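Local coordinates for O-succinylhomoserine sulfhydrylase (Mycobacterium tuberculosis, PDB 3NDN), which makes L-homocysteine from O-succinyl-L-homoserine and hydrogen sulfide, using pyridoxal 5'-phosphate, for methionine biosynthesis, at the interface of chains A and B and the interface of chains A and C. Numbering follows the deposited sequence. Chains: chain A/B/C, O-succinylhomoserine sulfhydrylase.

Contact 1: the interface of chains A and B. Residues chain A 234, 265, 268-269; chain B 268, 272.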
# COMPACT_ATOMS: atom_id res chain seq x y z
N ARG A 234 9.92 8.55 2.28
CA ARG A 234 8.61 7.85 2.45
C ARG A 234 8.44 6.98 3.72
O ARG A 234 7.41 7.12 4.44
CB ARG A 234 8.29 6.99 1.23
CG ARG A 234 8.02 7.76 -0.06
CD ARG A 234 8.21 6.87 -1.29
NE ARG A 234 9.58 6.35 -1.43
CZ ARG A 234 9.97 5.56 -2.43
NH1 ARG A 234 9.09 5.17 -3.36
NH2 ARG A 234 11.23 5.14 -2.51
N PHE A 265 5.53 -4.30 3.79
CA PHE A 265 5.19 -3.16 2.91
C PHE A 265 6.45 -2.26 2.76
O PHE A 265 6.84 -1.92 1.64
CB PHE A 265 4.00 -2.33 3.44
CG PHE A 265 3.70 -1.10 2.61
CD1 PHE A 265 2.86 -1.18 1.50
CD2 PHE A 265 4.30 0.13 2.92
CE1 PHE A 265 2.60 -0.05 0.72
CE2 PHE A 265 4.05 1.25 2.16
CZ PHE A 265 3.20 1.17 1.03
N TRP A 268 9.12 -3.78 0.49
CA TRP A 268 8.81 -3.57 -0.94
C TRP A 268 9.26 -2.16 -1.38
O TRP A 268 9.95 -2.01 -2.41
CB TRP A 268 7.31 -3.80 -1.20
CG TRP A 268 6.83 -3.46 -2.59
CD1 TRP A 268 6.96 -4.23 -3.72
CD2 TRP A 268 6.12 -2.29 -2.99
NE1 TRP A 268 6.36 -3.61 -4.79
CE2 TRP A 268 5.85 -2.40 -4.38
CE3 TRP A 268 5.69 -1.13 -2.31
CZ2 TRP A 268 5.16 -1.42 -5.10
CZ3 TRP A 268 5.00 -0.15 -3.02
CH2 TRP A 268 4.75 -0.30 -4.41
N VAL A 269 8.90 -1.14 -0.61
CA VAL A 269 9.34 0.24 -0.90
C VAL A 269 10.88 0.35 -1.05
O VAL A 269 11.39 0.93 -2.04
CB VAL A 269 8.81 1.27 0.14
CG1 VAL A 269 9.41 2.68 -0.14
CG2 VAL A 269 7.28 1.33 0.12
N TRP B 268 -0.10 7.79 -6.14
CA TRP B 268 1.07 7.91 -5.25
C TRP B 268 2.34 7.28 -5.87
O TRP B 268 3.41 7.93 -5.98
CB TRP B 268 0.75 7.36 -3.86
CG TRP B 268 1.95 7.29 -2.90
CD1 TRP B 268 2.51 8.33 -2.18
CD2 TRP B 268 2.73 6.13 -2.57
NE1 TRP B 268 3.57 7.87 -1.42
CE2 TRP B 268 3.72 6.53 -1.64
CE3 TRP B 268 2.66 4.77 -2.94
CZ2 TRP B 268 4.67 5.63 -1.10
CZ3 TRP B 268 3.59 3.88 -2.42
CH2 TRP B 268 4.58 4.32 -1.49
N LYS B 272 5.59 9.67 -7.53
CA LYS B 272 6.94 9.39 -7.03
C LYS B 272 7.87 8.93 -8.17
O LYS B 272 9.05 9.29 -8.19
CB LYS B 272 6.91 8.43 -5.83
CG LYS B 272 6.22 8.99 -4.53
CD LYS B 272 6.73 10.39 -4.07
CE LYS B 272 7.70 10.33 -2.87
NZ LYS B 272 8.40 11.69 -2.58
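A:Arg234 presses the aliphatic part of its side chain against B:Trp268 and B:Lys272. The enzyme belongs to the trans-sulfuration family of PLP-dependent enzymes and is a homotetramer. A:Arg234 lies in the loop between strands 220-224 and 238-242. The same loop carries A:Lys227, the lysine that forms the Schiff base with the cofactor. B:Trp268 and B:Lys272 are one turn apart on helix 264-273.

CD of A:Arg234 comes to 3.8 Å from CZ2 of B:Trp268, on the six-membered ring of the indole. It sits above the ring plane but beyond the rim, so this is not a flat stack. The guanidinium and indole planes are 44° apart. B:Trp268 has CG anti to its backbone N (chi1 173°), which sends the six-membered end of the indole toward chain A. B:Lys272 lies on the same side of the indole plane as CD of A:Arg234. Its CG is 4.2 Å above the plane of the B:Trp268 ring, offset toward the rim.

The lysine chain folds at chi2 and chi3. This brings CE of B:Lys272 to 3.8 Å from CG of A:Arg234. The two long side chains slide past each other in opposite directions, methylenes touching. Their like charges are kept apart, with NE of A:Arg234 5.6 Å from NZ of B:Lys272. No N or O of one chain comes within bonding reach of the other in this patch, so the two chains meet here through carbon. A bend at chi3 (-62°) turns the guanidinium aside, and CG1 of A:Val269 lies 3.7 Å above its plane, over its centre.

The far end of the indole faces helix 264-273 of chain A more loosely. CH2 of B:Trp268 is 4.3 Å from CZ of A:Phe265. CZ3 atoms of A:Trp268 and B:Trp268 are also 4.3 Å apart, near the two-fold axis.

Contact 2: the interface of chains A and C. Residues chain A 54-57, 72; chain C 41-42.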
# COMPACT_ATOMS: atom_id res chain seq x y z
N TYR A 54 2.05 -18.71 8.23
CA TYR A 54 2.15 -19.64 7.08
C TYR A 54 1.40 -20.95 7.42
O TYR A 54 1.12 -21.22 8.60
CB TYR A 54 3.64 -19.91 6.70
CG TYR A 54 4.38 -18.59 6.46
CD1 TYR A 54 4.48 -18.04 5.17
CD2 TYR A 54 4.87 -17.85 7.53
CE1 TYR A 54 5.09 -16.78 4.97
CE2 TYR A 54 5.47 -16.59 7.34
CZ TYR A 54 5.59 -16.07 6.04
OH TYR A 54 6.18 -14.83 5.85
N VAL A 55 1.06 -21.72 6.40
CA VAL A 55 0.37 -23.01 6.60
C VAL A 55 1.26 -24.19 6.17
O VAL A 55 2.25 -24.00 5.44
CB VAL A 55 -1.00 -23.04 5.85
CG1 VAL A 55 -1.92 -21.92 6.37
CG2 VAL A 55 -0.81 -22.93 4.32
N TYR A 56 0.91 -25.41 6.61
CA TYR A 56 1.71 -26.61 6.32
C TYR A 56 0.83 -27.73 5.76
O TYR A 56 -0.33 -27.86 6.17
CB TYR A 56 2.46 -27.10 7.58
CG TYR A 56 3.12 -26.00 8.37
CD1 TYR A 56 4.33 -25.44 7.95
CD2 TYR A 56 2.51 -25.48 9.52
CE1 TYR A 56 4.93 -24.40 8.65
CE2 TYR A 56 3.11 -24.43 10.24
CZ TYR A 56 4.33 -23.91 9.80
OH TYR A 56 4.93 -22.86 10.48
N GLY A 57 1.37 -28.51 4.83
CA GLY A 57 0.66 -29.64 4.21
C GLY A 57 0.30 -30.79 5.14
O GLY A 57 -0.65 -31.54 4.87
N HIS A 72 11.18 -23.89 5.05
CA HIS A 72 9.80 -23.38 5.04
C HIS A 72 9.67 -22.17 5.98
O HIS A 72 10.24 -22.16 7.08
CB HIS A 72 8.87 -24.51 5.52
CG HIS A 72 7.42 -24.35 5.17
ND1 HIS A 72 6.65 -23.30 5.63
CD2 HIS A 72 6.58 -25.14 4.46
CE1 HIS A 72 5.41 -23.44 5.19
NE2 HIS A 72 5.34 -24.55 4.48
N PHE C 41 5.34 -20.50 -1.27
CA PHE C 41 5.70 -20.05 0.09
C PHE C 41 4.65 -20.41 1.16
O PHE C 41 4.93 -20.32 2.36
CB PHE C 41 5.99 -18.53 0.11
CG PHE C 41 7.15 -18.09 -0.76
CD1 PHE C 41 8.44 -18.56 -0.52
CD2 PHE C 41 6.94 -17.19 -1.80
CE1 PHE C 41 9.52 -18.14 -1.32
CE2 PHE C 41 8.01 -16.76 -2.62
CZ PHE C 41 9.30 -17.24 -2.38
N GLU C 42 3.44 -20.78 0.73
CA GLU C 42 2.35 -21.18 1.64
C GLU C 42 1.94 -20.12 2.68
O GLU C 42 1.58 -20.46 3.82
CB GLU C 42 2.65 -22.53 2.34
CG GLU C 42 3.01 -23.71 1.41
CD GLU C 42 2.65 -25.06 2.03
OE1 GLU C 42 3.54 -25.76 2.57
OE2 GLU C 42 1.45 -25.43 2.00
O HOH W 1 3.58 -28.13 3.32
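Two loops of chain A, residues 54-57 before helix 59-66 and the segment after that helix that carries A:His72, meet the loop of chain C that holds C:Phe41 and C:Glu42. C:Glu42 is the centre of the patch and is held through both backbone and side chain. Its carbonyl O accepts a hydrogen bond of 2.9 Å from N of A:Val55.

The side chain runs past the same valine, with CB of C:Glu42 3.5 Å from the carbonyl O of A:Val55. CG of C:Glu42 is anti to its carbonyl carbon (chi1 -53°), and the chain extends from there to A:His72. OE1 of the C:Glu42 carboxylate accepts a hydrogen bond of 2.9 Å from NE2 of A:His72. The oxygen lies close to the imidazole plane, at its edge. The donor, however, stands above the carboxylate plane, 42° out of it. Ring and carboxylate planes are 58° apart.

A:Tyr56 backs the histidine, with CD1 3.6 Å above the imidazole plane of A:His72 and offset toward the rim. Water 1 gives OE1 a further partner and links it to N of A:Gly57, which is 2.7 Å from the water oxygen. Beside the valine bond, CD1 of A:Tyr54 lies 3.6 Å from the carbonyl O of C:Phe41.

A:His72 stands just ahead of the Tyr-Ser-Arg motif, which in this family typically reaches the cofactor phosphate of a neighbouring subunit. The bonds to C:Glu42 tie chain C to chain A, and may steady the segment that leads into this motif.

The C-alpha centres of contact 1 and contact 2 are about 27 Å apart, and the two share no residue. What they have in common is chain A, which faces chain B in one and chain C in the other. Contact 1 uses helix 264-273 and the loop of the cofactor lysine. Contact 2 uses loops on either side of helix 59-66. Each belongs to a two-fold symmetric interface and has a twin with the chains exchanged. Together they show how one subunit binds different neighbours to build the homotetramer, through apolar contacts in contact 1 and largely polar ones in contact 2.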